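Local coordinates for protein hydrazine synthase subunit gamma (Candidatus Kuenenia stuttgartiensis, PDB 5C2V) that forms part of hydrazine synthase and, with two c-type hemes, catalyses the three-electron reduction of nitric oxide to hydroxylamine, at residues R70-G75 with Y93-R98; L154-S159 with L261-A266; H207-G212 with D291-T296; G224-I229 with P246-D251. One frame throughout, in Å; residues are numbered along the deposited sequence.

Interaction 1: R70-G75 with Y93-R98; sequences RGQTTG and YIRGGR
Arg95 and Ile94 clasp Arg70, Gly71 and Gln72 in the loop that follows the CXXCH heme-attachment motif (Cys63, Cys66 and the axial ligand His67). The guanidinium of Arg95 meets Arg70 O side-on: NE donates over 2.9 Å and NH2 over 3.0 Å to that one oxygen, which lies close to the guanidinium plane. Gln4 of the beta subunit donates to the same oxygen. Arginine suits the place because a third nitrogen, NH1, remains for Glu155 O. A bend at chi2 (-60°) places Arg95 CD beside Gly71 O. Ile94 N donates to Gln72 O (3.1 Å), and Ile94 CD1 rests 3.7 Å from the CA of Gly71, whose positive phi suits a glycine. Ile94 also touches His67, the axial ligand of heme 1, which appears to lie in the active site. The side chains of Gln72 and Tyr93 run side by side in the same direction; NE2 of Gln72 donates to Tyr93 OH at 3.2 Å, with the hydroxyl oxygen nearly in the amide plane of Gln72. Thr73 crosses the tyrosine at about a right angle and sets CG2 at the ring edge, 3.6 Å from Tyr93 CD1, leaving OG1 to accept from Gly75 N in an ST turn and to bond Thr91 O.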
# COMPACT_ATOMS: atom_id res chain seq x y z
N ARG C 70 9.79 15.17 51.54
CA ARG C 70 9.99 15.61 52.91
C ARG C 70 9.41 14.49 53.77
O ARG C 70 9.36 14.57 55.00
CB ARG C 70 9.31 16.96 53.18
CG ARG C 70 9.92 18.13 52.41
CD ARG C 70 8.97 19.32 52.44
NE ARG C 70 9.38 20.38 51.51
CZ ARG C 70 8.63 21.43 51.21
NH1 ARG C 70 7.42 21.57 51.74
NH2 ARG C 70 9.08 22.35 50.38
N GLY C 71 8.98 13.45 53.07
CA GLY C 71 8.36 12.28 53.66
C GLY C 71 7.04 12.61 54.34
O GLY C 71 6.87 12.31 55.52
N GLN C 72 6.12 13.23 53.61
CA GLN C 72 4.81 13.51 54.19
C GLN C 72 3.69 12.88 53.37
O GLN C 72 3.23 11.78 53.68
CB GLN C 72 4.60 15.02 54.29
CG GLN C 72 5.77 15.77 54.89
CD GLN C 72 5.56 17.27 54.91
OE1 GLN C 72 5.97 17.98 54.00
NE2 GLN C 72 4.90 17.76 55.96
N THR C 73 3.30 13.56 52.29
CA THR C 73 2.33 13.06 51.31
C THR C 73 2.06 14.12 50.24
O THR C 73 2.27 15.31 50.48
CB THR C 73 0.98 12.66 51.96
OG1 THR C 73 0.10 12.12 50.97
CG2 THR C 73 0.33 13.87 52.63
N THR C 74 1.59 13.69 49.07
CA THR C 74 1.17 14.63 48.03
C THR C 74 -0.34 14.86 48.03
O THR C 74 -0.84 15.75 47.33
CB THR C 74 1.60 14.15 46.64
OG1 THR C 74 1.14 12.81 46.43
CG2 THR C 74 3.11 14.19 46.51
N GLY C 75 -1.07 14.06 48.80
CA GLY C 75 -2.52 14.13 48.81
C GLY C 75 -3.18 13.46 47.62
O GLY C 75 -4.39 13.56 47.44
N TYR C 93 -0.01 9.74 55.06
CA TYR C 93 0.97 10.66 55.63
C TYR C 93 1.95 9.85 56.47
O TYR C 93 1.56 9.23 57.46
CB TYR C 93 0.25 11.72 56.46
CG TYR C 93 1.10 12.88 56.92
CD1 TYR C 93 1.33 13.97 56.10
CD2 TYR C 93 1.65 12.90 58.20
CE1 TYR C 93 2.10 15.04 56.52
CE2 TYR C 93 2.42 13.96 58.63
CZ TYR C 93 2.64 15.03 57.79
OH TYR C 93 3.41 16.09 58.22
N ILE C 94 3.22 9.85 56.09
CA ILE C 94 4.18 8.91 56.67
C ILE C 94 5.06 9.45 57.80
O ILE C 94 5.95 8.75 58.28
CB ILE C 94 5.12 8.33 55.58
CG1 ILE C 94 5.82 9.44 54.80
CG2 ILE C 94 4.33 7.44 54.63
CD1 ILE C 94 6.83 8.93 53.79
N ARG C 95 4.84 10.69 58.23
CA ARG C 95 5.54 11.19 59.41
C ARG C 95 5.02 10.50 60.67
O ARG C 95 3.81 10.35 60.85
CB ARG C 95 5.39 12.71 59.56
CG ARG C 95 6.09 13.54 58.50
CD ARG C 95 7.59 13.29 58.49
NE ARG C 95 8.31 14.31 57.74
CZ ARG C 95 8.93 15.35 58.29
NH1 ARG C 95 8.94 15.50 59.61
NH2 ARG C 95 9.56 16.24 57.53
N GLY C 96 5.94 10.07 61.52
CA GLY C 96 5.58 9.39 62.76
C GLY C 96 4.80 8.11 62.54
O GLY C 96 3.77 7.88 63.17
N GLY C 97 5.30 7.28 61.63
CA GLY C 97 4.59 6.07 61.25
C GLY C 97 4.71 4.91 62.22
O GLY C 97 3.79 4.10 62.35
N ARG C 98 5.85 4.82 62.90
CA ARG C 98 6.13 3.67 63.77
C ARG C 98 5.32 3.71 65.07
O ARG C 98 5.14 2.68 65.72
CB ARG C 98 7.62 3.60 64.10
CG ARG C 98 8.13 4.73 64.99
CD ARG C 98 9.55 4.46 65.45
NE ARG C 98 10.02 5.48 66.39
CZ ARG C 98 11.19 5.44 67.02
NH1 ARG C 98 12.02 4.43 66.82
NH2 ARG C 98 11.53 6.42 67.85

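Interaction 2: L154-S159 with L261-A266; sequences LEFTGS and LRDIYA. With HEC (heme c), chain B.
The backbones of Phe156-Ser159 and Arg262-Tyr265 run about 50° apart and come nearest at Gly158 and Asp263, where a type II turn (Leu261 to Ile264) overlaps a type I turn (Asp263 to Ala266). From this corner the Asp263 carboxylate reaches two successive amides: OD2 accepts from Thr157 N at 2.7 Å and OD1 from Gly158 N at 2.9 Å, each through its syn lone pair. Aspartate fits because its two oxygens can serve neighbouring N-H groups at once; Tyr93 OH adds a weak bond to OD2. Thr157 holds OG1 between its backbone N and carbonyl carbon (chi1 61°), within 2.8 Å of Tyr265 OH, a hydrogen bond in which either hydroxyl could donate. Gly158 adopts backbone angles at which a CB would press on the preceding carbonyl oxygen. Phe156 supplies the apolar half. Arg262 CB lies over one face of its ring, 3.6 Å from the centroid, in a CH-pi contact, and the arginine chain, bent at chi2 and chi3, curls until Phe156 CD2 sits 4.0 Å above the centre of the guanidinium; NH1 is bonded to Ala199 O. Segment 154-159 leads out of helix 141-152 toward helix 170-179. The other segment, 261-266, follows strand 256-257, with Leu261 and Ile264 packed on the second lobe's heme.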
# COMPACT_ATOMS: atom_id res chain seq x y z
N LEU C 154 11.12 8.73 60.66
CA LEU C 154 10.40 9.96 60.34
C LEU C 154 9.59 10.46 61.54
O LEU C 154 8.81 9.71 62.13
CB LEU C 154 9.48 9.75 59.14
CG LEU C 154 10.19 9.59 57.79
CD1 LEU C 154 9.19 9.32 56.68
CD2 LEU C 154 11.03 10.82 57.48
N GLU C 155 9.80 11.72 61.89
CA GLU C 155 9.14 12.32 63.05
C GLU C 155 8.21 13.45 62.63
O GLU C 155 8.37 14.03 61.56
CB GLU C 155 10.19 12.86 64.04
CG GLU C 155 11.19 11.83 64.53
CD GLU C 155 10.59 10.85 65.52
OE1 GLU C 155 9.50 11.14 66.06
OE2 GLU C 155 11.21 9.79 65.76
N PHE C 156 7.22 13.74 63.47
CA PHE C 156 6.26 14.81 63.19
C PHE C 156 6.94 16.17 63.07
O PHE C 156 7.94 16.44 63.73
CB PHE C 156 5.18 14.86 64.27
CG PHE C 156 4.32 13.62 64.34
CD1 PHE C 156 3.42 13.33 63.32
CD2 PHE C 156 4.40 12.76 65.42
CE1 PHE C 156 2.63 12.20 63.38
CE2 PHE C 156 3.62 11.63 65.48
CZ PHE C 156 2.73 11.35 64.46
N THR C 157 6.38 17.03 62.22
CA THR C 157 6.91 18.37 62.02
C THR C 157 6.49 19.33 63.13
O THR C 157 7.25 20.21 63.53
CB THR C 157 6.46 18.96 60.67
OG1 THR C 157 5.03 19.06 60.64
CG2 THR C 157 6.93 18.09 59.52
N GLY C 158 5.27 19.16 63.62
CA GLY C 158 4.69 20.09 64.58
C GLY C 158 3.95 21.20 63.87
O GLY C 158 4.29 21.57 62.74
N SER C 159 2.93 21.76 64.52
CA SER C 159 2.07 22.75 63.89
C SER C 159 2.65 24.17 63.94
O SER C 159 3.06 24.65 65.00
CB SER C 159 0.69 22.75 64.55
OG SER C 159 -0.17 23.68 63.93
N LEU C 261 -3.81 12.58 64.74
CA LEU C 261 -4.25 13.93 64.42
C LEU C 261 -3.06 14.89 64.40
O LEU C 261 -3.21 16.08 64.13
CB LEU C 261 -5.30 14.42 65.42
CG LEU C 261 -6.61 13.63 65.42
CD1 LEU C 261 -7.69 14.37 66.20
CD2 LEU C 261 -7.07 13.33 64.00
N ARG C 262 -1.87 14.35 64.69
CA ARG C 262 -0.64 15.14 64.61
C ARG C 262 -0.32 15.47 63.16
O ARG C 262 -0.45 14.62 62.28
CB ARG C 262 0.52 14.38 65.26
CG ARG C 262 0.34 14.09 66.74
CD ARG C 262 0.54 15.34 67.59
NE ARG C 262 1.89 15.88 67.46
CZ ARG C 262 2.94 15.43 68.14
NH1 ARG C 262 2.81 14.43 69.00
NH2 ARG C 262 4.14 15.98 67.96
N ASP C 263 0.08 16.72 62.92
CA ASP C 263 0.38 17.22 61.58
C ASP C 263 -0.79 17.06 60.62
O ASP C 263 -0.60 16.92 59.41
CB ASP C 263 1.61 16.50 61.00
CG ASP C 263 2.90 16.91 61.68
OD1 ASP C 263 2.94 18.00 62.28
OD2 ASP C 263 3.87 16.14 61.60
N ILE C 264 -2.01 17.09 61.16
CA ILE C 264 -3.20 16.92 60.34
C ILE C 264 -3.41 18.15 59.45
O ILE C 264 -4.19 18.12 58.50
CB ILE C 264 -4.46 16.69 61.20
CG1 ILE C 264 -5.56 16.00 60.38
CG2 ILE C 264 -4.95 17.99 61.80
CD1 ILE C 264 -5.17 14.64 59.86
N TYR C 265 -2.69 19.22 59.75
CA TYR C 265 -2.72 20.42 58.92
C TYR C 265 -2.10 20.13 57.55
O TYR C 265 -2.47 20.74 56.55
CB TYR C 265 -1.99 21.57 59.60
CG TYR C 265 -0.48 21.45 59.54
CD1 TYR C 265 0.20 20.60 60.40
CD2 TYR C 265 0.26 22.18 58.62
CE1 TYR C 265 1.58 20.48 60.34
CE2 TYR C 265 1.63 22.07 58.55
CZ TYR C 265 2.29 21.22 59.41
OH TYR C 265 3.66 21.11 59.35
N ALA C 266 -1.15 19.20 57.53
CA ALA C 266 -0.36 18.92 56.33
C ALA C 266 -0.87 17.74 55.51
O ALA C 266 -0.33 17.47 54.43
CB ALA C 266 1.09 18.70 56.71
FE HEC B . -11.73 10.97 64.22
CHA HEC B . -10.26 10.28 61.19
CHB HEC B . -10.87 14.26 63.89
CHC HEC B . -13.81 11.78 66.85
CHD HEC B . -12.30 7.65 64.78
NA HEC B . -10.77 12.08 62.79
C1A HEC B . -10.19 11.58 61.63
C2A HEC B . -9.50 12.68 60.98
C3A HEC B . -9.67 13.78 61.72
C4A HEC B . -10.47 13.42 62.88
CMA HEC B . -9.11 15.18 61.40
CAA HEC B . -8.71 12.59 59.65
CBA HEC B . -7.45 11.76 59.87
CGA HEC B . -6.80 11.47 58.54
O1A HEC B . -5.61 11.05 58.54
O2A HEC B . -7.46 11.67 57.49
NB HEC B . -12.19 12.70 65.24
C1B HEC B . -11.83 13.97 64.83
C2B HEC B . -12.65 14.92 65.55
C3B HEC B . -13.46 14.23 66.38
C4B HEC B . -13.19 12.82 66.19
CMB HEC B . -12.57 16.46 65.40
CAB HEC B . -14.52 14.81 67.35
CBB HEC B . -15.71 15.40 66.56
NC HEC B . -12.85 9.91 65.57
C1C HEC B . -13.64 10.44 66.57
C2C HEC B . -14.34 9.33 67.20
C3C HEC B . -13.84 8.19 66.72
C4C HEC B . -12.95 8.54 65.62
CMC HEC B . -15.21 9.46 68.48
CAC HEC B . -14.22 6.76 67.13
CBC HEC B . -15.69 6.45 66.74
ND HEC B . -11.28 9.21 63.17
C1D HEC B . -11.77 7.97 63.55
C2D HEC B . -11.63 7.05 62.44
C3D HEC B . -10.98 7.88 61.32
C4D HEC B . -10.81 9.21 61.86
CMD HEC B . -12.03 5.56 62.40
CAD HEC B . -10.61 7.41 59.89
CBD HEC B . -11.89 7.08 59.12
CGD HEC B . -11.57 6.93 57.66
O1D HEC B . -12.52 6.71 56.86
O2D HEC B . -10.37 7.02 57.29

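Interaction 3: H207-G212 with D291-T296; sequences HDVGTG and DMHGRT. With HEC (heme c), chain B; BET (trimethyl glycine), chain X.
With His293 CG anti to its backbone N (chi1 -171°) and Val209 CG1 anti to its carbonyl carbon (chi1 -80°), the two side chains run alongside each other to heme c. Val209 CG1 meets the edge of the imidazole, 3.4 Å from His293 CD2, and also touches the porphyrin at CHD, 3.5 Å away; a compact branched residue can fill this angle between ligand and macrocycle. NE2 of His293 binds the heme iron at 2.0 Å, and His190 supplies the other axial nitrogen. A bond from ND1 to Thr282 O and an edge-to-face contact with Phe271 would restrain rotation of the ring. This bis-histidine site belongs to heme 2, which probably serves electron transfer. Next to the ligand, Met292 CB abuts Val209 O, and Val209 CA makes a CA-H...O contact with Met292 O (3.4 Å). Asp208 OD1 accepts from Gly210 N in an Asx turn that brings the chain round to Thr211, whose OG1 donates to the propionate oxygen O1D of the heme at 2.7 Å. The start of the same loop also binds trimethyl glycine: His207 ND1 donates to its carboxylate atom O at 2.6 Å, Asp208 N to OXT at 3.1 Å, while His207 NE2 is bonded to Asp203. Segment 207-212 leaves the end of strand 206-207, which pairs antiparallel with strand 256-257. The partner segment 291-296 lies in the long loop that leads into the C-terminal helix 301-312.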
# COMPACT_ATOMS: atom_id res chain seq x y z
N HIS C 207 -12.48 1.39 64.06
CA HIS C 207 -13.81 1.91 64.39
C HIS C 207 -14.70 2.08 63.17
O HIS C 207 -14.22 2.20 62.04
CB HIS C 207 -13.69 3.26 65.11
CG HIS C 207 -13.07 3.17 66.47
ND1 HIS C 207 -13.76 2.67 67.56
CD2 HIS C 207 -11.85 3.51 66.92
CE1 HIS C 207 -12.97 2.72 68.62
NE2 HIS C 207 -11.81 3.22 68.26
N ASP C 208 -16.02 2.09 63.40
CA ASP C 208 -16.97 2.44 62.35
C ASP C 208 -17.44 3.87 62.60
O ASP C 208 -18.25 4.12 63.50
CB ASP C 208 -18.14 1.46 62.34
CG ASP C 208 -19.07 1.65 61.15
OD1 ASP C 208 -19.16 2.77 60.61
OD2 ASP C 208 -19.73 0.66 60.76
N VAL C 209 -16.93 4.79 61.80
CA VAL C 209 -17.30 6.20 61.90
C VAL C 209 -18.33 6.61 60.85
O VAL C 209 -18.67 7.79 60.74
CB VAL C 209 -16.07 7.11 61.78
CG1 VAL C 209 -15.33 7.15 63.11
CG2 VAL C 209 -15.15 6.61 60.68
N GLY C 210 -18.80 5.65 60.07
CA GLY C 210 -19.80 5.92 59.04
C GLY C 210 -19.19 6.48 57.78
O GLY C 210 -19.87 7.12 56.97
N THR C 211 -17.89 6.26 57.60
CA THR C 211 -17.18 6.72 56.42
C THR C 211 -17.07 5.64 55.35
O THR C 211 -16.48 5.87 54.29
CB THR C 211 -15.77 7.22 56.78
OG1 THR C 211 -15.05 6.18 57.46
CG2 THR C 211 -15.84 8.45 57.66
N GLY C 212 -17.62 4.47 55.63
CA GLY C 212 -17.59 3.37 54.68
C GLY C 212 -18.38 3.69 53.43
O GLY C 212 -19.57 4.02 53.50
N ASP C 291 -23.45 12.06 63.05
CA ASP C 291 -22.94 11.85 64.40
C ASP C 291 -22.24 10.50 64.58
O ASP C 291 -22.09 10.02 65.70
CB ASP C 291 -24.07 11.97 65.43
CG ASP C 291 -24.58 13.39 65.56
OD1 ASP C 291 -23.78 14.33 65.38
OD2 ASP C 291 -25.78 13.57 65.85
N MET C 292 -21.80 9.90 63.48
CA MET C 292 -21.06 8.66 63.55
C MET C 292 -19.57 8.93 63.77
O MET C 292 -18.84 8.07 64.27
CB MET C 292 -21.28 7.82 62.29
CG MET C 292 -22.59 7.07 62.28
SD MET C 292 -22.69 5.84 63.60
CE MET C 292 -24.36 5.23 63.38
N HIS C 293 -19.13 10.13 63.39
CA HIS C 293 -17.80 10.60 63.76
C HIS C 293 -17.99 11.82 64.65
O HIS C 293 -18.25 12.93 64.16
CB HIS C 293 -17.01 10.94 62.49
CG HIS C 293 -15.56 11.24 62.73
ND1 HIS C 293 -15.00 12.45 62.40
CD2 HIS C 293 -14.56 10.48 63.24
CE1 HIS C 293 -13.71 12.43 62.71
NE2 HIS C 293 -13.42 11.25 63.22
N GLY C 294 -17.83 11.63 65.96
CA GLY C 294 -18.14 12.64 66.95
C GLY C 294 -19.64 12.93 66.97
O GLY C 294 -20.35 12.52 66.06
N ARG C 295 -20.14 13.65 67.98
CA ARG C 295 -21.49 14.17 67.84
C ARG C 295 -21.38 15.68 67.70
O ARG C 295 -21.24 16.40 68.69
CB ARG C 295 -22.35 13.79 69.04
N THR C 296 -21.44 16.13 66.45
CA THR C 296 -21.28 17.54 66.13
C THR C 296 -22.56 18.27 65.72
O THR C 296 -22.53 19.47 65.46
CB THR C 296 -20.23 17.71 65.02
OG1 THR C 296 -20.61 16.92 63.88
CG2 THR C 296 -18.88 17.23 65.52
FE HEC B . -11.73 10.97 64.22
CHA HEC B . -10.26 10.28 61.19
CHB HEC B . -10.87 14.26 63.89
CHC HEC B . -13.81 11.78 66.85
CHD HEC B . -12.30 7.65 64.78
NA HEC B . -10.77 12.08 62.79
C1A HEC B . -10.19 11.58 61.63
C2A HEC B . -9.50 12.68 60.98
C3A HEC B . -9.67 13.78 61.72
C4A HEC B . -10.47 13.42 62.88
CMA HEC B . -9.11 15.18 61.40
CAA HEC B . -8.71 12.59 59.65
CBA HEC B . -7.45 11.76 59.87
CGA HEC B . -6.80 11.47 58.54
O1A HEC B . -5.61 11.05 58.54
O2A HEC B . -7.46 11.67 57.49
NB HEC B . -12.19 12.70 65.24
C1B HEC B . -11.83 13.97 64.83
C2B HEC B . -12.65 14.92 65.55
C3B HEC B . -13.46 14.23 66.38
C4B HEC B . -13.19 12.82 66.19
CMB HEC B . -12.57 16.46 65.40
CAB HEC B . -14.52 14.81 67.35
CBB HEC B . -15.71 15.40 66.56
NC HEC B . -12.85 9.91 65.57
C1C HEC B . -13.64 10.44 66.57
C2C HEC B . -14.34 9.33 67.20
C3C HEC B . -13.84 8.19 66.72
C4C HEC B . -12.95 8.54 65.62
CMC HEC B . -15.21 9.46 68.48
CAC HEC B . -14.22 6.76 67.13
CBC HEC B . -15.69 6.45 66.74
ND HEC B . -11.28 9.21 63.17
C1D HEC B . -11.77 7.97 63.55
C2D HEC B . -11.63 7.05 62.44
C3D HEC B . -10.98 7.88 61.32
C4D HEC B . -10.81 9.21 61.86
CMD HEC B . -12.03 5.56 62.40
CAD HEC B . -10.61 7.41 59.89
CBD HEC B . -11.89 7.08 59.12
CGD HEC B . -11.57 6.93 57.66
O1D HEC B . -12.52 6.71 56.86
O2D HEC B . -10.37 7.02 57.29
N BET X . -19.32 2.22 67.98
CA BET X . -18.43 2.55 66.78
C BET X . -17.10 1.62 66.78
O BET X . -16.23 1.96 67.62
OXT BET X . -17.13 0.69 65.94
C1 BET X . -19.32 0.72 68.25
C2 BET X . -20.76 2.65 67.71
C3 BET X . -18.79 2.88 69.24

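Interaction 4: G224-I229 with P246-D251; sequences GKVFNI and PIIGLD
Ile247 O accepts the hydrogen bond that joins the two segments, from Phe227 N at 3.1 Å, with the donor nearly in line with the C=O bond (164°). Val226 CA adds a CA-H...O contact to the same oxygen at 3.4 Å. Phe227 keeps CG between its backbone N and carbonyl carbon (chi1 61°), and the far end of its ring comes up to segment 246-251: CE2 lies 3.5 Å from Ile248 N, and CZ nears Pro246 O. Arg213 makes a cation-pi contact with this ring. Branched aliphatic residues fill the rest: Val226 CG1 runs alongside Ile247, 4.1 Å from its CB, while Val226 CG2 meets Ile248 CG2 at 4.0 Å. Asn228 crosses Ile247 at about a right angle, its CB 3.9 Å from Ile247 CG2. Gly224 has no side chain, and a CB there would probably crowd Gly249 O; Leu250 CD2 packs 3.6 Å from its CA. Tyr578 and Tyr582 of the alpha subunit pack on Ile248 and Leu250. The segments, running 138° apart, flank helix 229-234: Asn228 is its N-cap, with OD1 bonded to Ser230 OG and weakly to Ala231 N, and 246-251 continues from the helix toward strand 256-257.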
# COMPACT_ATOMS: atom_id res chain seq x y z
N GLY C 224 -21.56 2.76 43.00
CA GLY C 224 -21.44 3.54 44.22
C GLY C 224 -22.42 4.69 44.28
O GLY C 224 -22.92 5.15 43.25
N LYS C 225 -22.69 5.16 45.49
CA LYS C 225 -23.60 6.28 45.70
C LYS C 225 -22.80 7.49 46.14
O LYS C 225 -21.72 7.35 46.72
CB LYS C 225 -24.67 5.94 46.73
CG LYS C 225 -24.17 5.92 48.17
CD LYS C 225 -25.32 5.92 49.16
CE LYS C 225 -26.20 4.69 48.99
NZ LYS C 225 -27.30 4.66 50.00
N VAL C 226 -23.31 8.69 45.88
CA VAL C 226 -22.58 9.89 46.23
C VAL C 226 -22.64 10.07 47.75
O VAL C 226 -23.72 10.22 48.32
CB VAL C 226 -23.17 11.14 45.54
CG1 VAL C 226 -22.36 12.37 45.89
CG2 VAL C 226 -23.23 10.93 44.03
N PHE C 227 -21.47 10.06 48.38
CA PHE C 227 -21.40 10.20 49.83
C PHE C 227 -21.21 11.65 50.24
O PHE C 227 -21.31 11.99 51.42
CB PHE C 227 -20.28 9.32 50.40
CG PHE C 227 -18.91 9.68 49.90
CD1 PHE C 227 -18.18 10.71 50.49
CD2 PHE C 227 -18.33 8.98 48.86
CE1 PHE C 227 -16.92 11.04 50.04
CE2 PHE C 227 -17.06 9.30 48.41
CZ PHE C 227 -16.36 10.33 48.99
N ASN C 228 -20.92 12.50 49.27
CA ASN C 228 -20.73 13.91 49.54
C ASN C 228 -22.05 14.65 49.32
O ASN C 228 -22.51 14.80 48.19
CB ASN C 228 -19.63 14.49 48.66
CG ASN C 228 -19.07 15.80 49.19
OD1 ASN C 228 -19.74 16.51 49.94
ND2 ASN C 228 -17.84 16.11 48.81
N ILE C 229 -22.65 15.10 50.42
CA ILE C 229 -23.97 15.71 50.38
C ILE C 229 -23.91 17.10 49.75
O ILE C 229 -24.75 17.45 48.92
CB ILE C 229 -24.59 15.80 51.78
CG1 ILE C 229 -24.83 14.39 52.34
CG2 ILE C 229 -25.89 16.58 51.75
CD1 ILE C 229 -25.48 14.38 53.71
N PRO C 246 -12.64 11.98 44.77
CA PRO C 246 -13.86 11.26 44.37
C PRO C 246 -15.03 11.52 45.32
O PRO C 246 -14.83 11.54 46.54
CB PRO C 246 -13.44 9.79 44.43
CG PRO C 246 -12.34 9.76 45.43
CD PRO C 246 -11.60 11.05 45.24
N ILE C 247 -16.22 11.72 44.78
CA ILE C 247 -17.43 11.84 45.59
C ILE C 247 -18.20 10.52 45.64
O ILE C 247 -19.27 10.44 46.23
CB ILE C 247 -18.35 12.96 45.08
CG1 ILE C 247 -18.70 12.77 43.60
CG2 ILE C 247 -17.71 14.32 45.30
CD1 ILE C 247 -19.53 13.89 43.02
N ILE C 248 -17.64 9.48 45.01
CA ILE C 248 -18.23 8.14 45.05
C ILE C 248 -17.18 7.09 45.38
O ILE C 248 -15.98 7.37 45.37
CB ILE C 248 -18.89 7.76 43.71
CG1 ILE C 248 -17.84 7.63 42.60
CG2 ILE C 248 -19.97 8.77 43.33
CD1 ILE C 248 -18.41 7.18 41.27
N GLY C 249 -17.63 5.87 45.67
CA GLY C 249 -16.72 4.76 45.91
C GLY C 249 -17.40 3.49 46.38
O GLY C 249 -18.55 3.52 46.84
N LEU C 250 -16.70 2.37 46.27
CA LEU C 250 -17.17 1.11 46.81
C LEU C 250 -16.11 0.49 47.70
O LEU C 250 -15.08 0.03 47.22
CB LEU C 250 -17.54 0.14 45.68
CG LEU C 250 -18.69 0.55 44.76
CD1 LEU C 250 -18.80 -0.40 43.58
CD2 LEU C 250 -19.98 0.58 45.55
N ASP C 251 -16.37 0.45 49.00
CA ASP C 251 -15.40 -0.08 49.96
C ASP C 251 -15.68 -1.55 50.27
O ASP C 251 -16.83 -1.98 50.32
CB ASP C 251 -15.41 0.73 51.25
CG ASP C 251 -14.75 2.09 51.09
OD1 ASP C 251 -13.95 2.26 50.15
OD2 ASP C 251 -15.02 2.98 51.93

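Interactions 1 and 2 adjoin near the centre of the folded chain, their centres 9 Å apart, joined by a probable hydrogen bond from Gly96 N to Leu154 O. Interaction 1 lies beside heme 1, and interaction 2 links the chain just after helix 141-152 to the cytochrome c region that holds heme 2. Interactions 2 and 3 touch that same heme from centres 23 Å apart, and their segments alternate along the sequence. Interaction 4 closes a short local loop between the two segments of interaction 3, 16 Å from it centre to centre, the two touching where Gly212 meets Asp251. The set thus runs from the probable active-site lobe to the electron-transfer lobe, largely through loops.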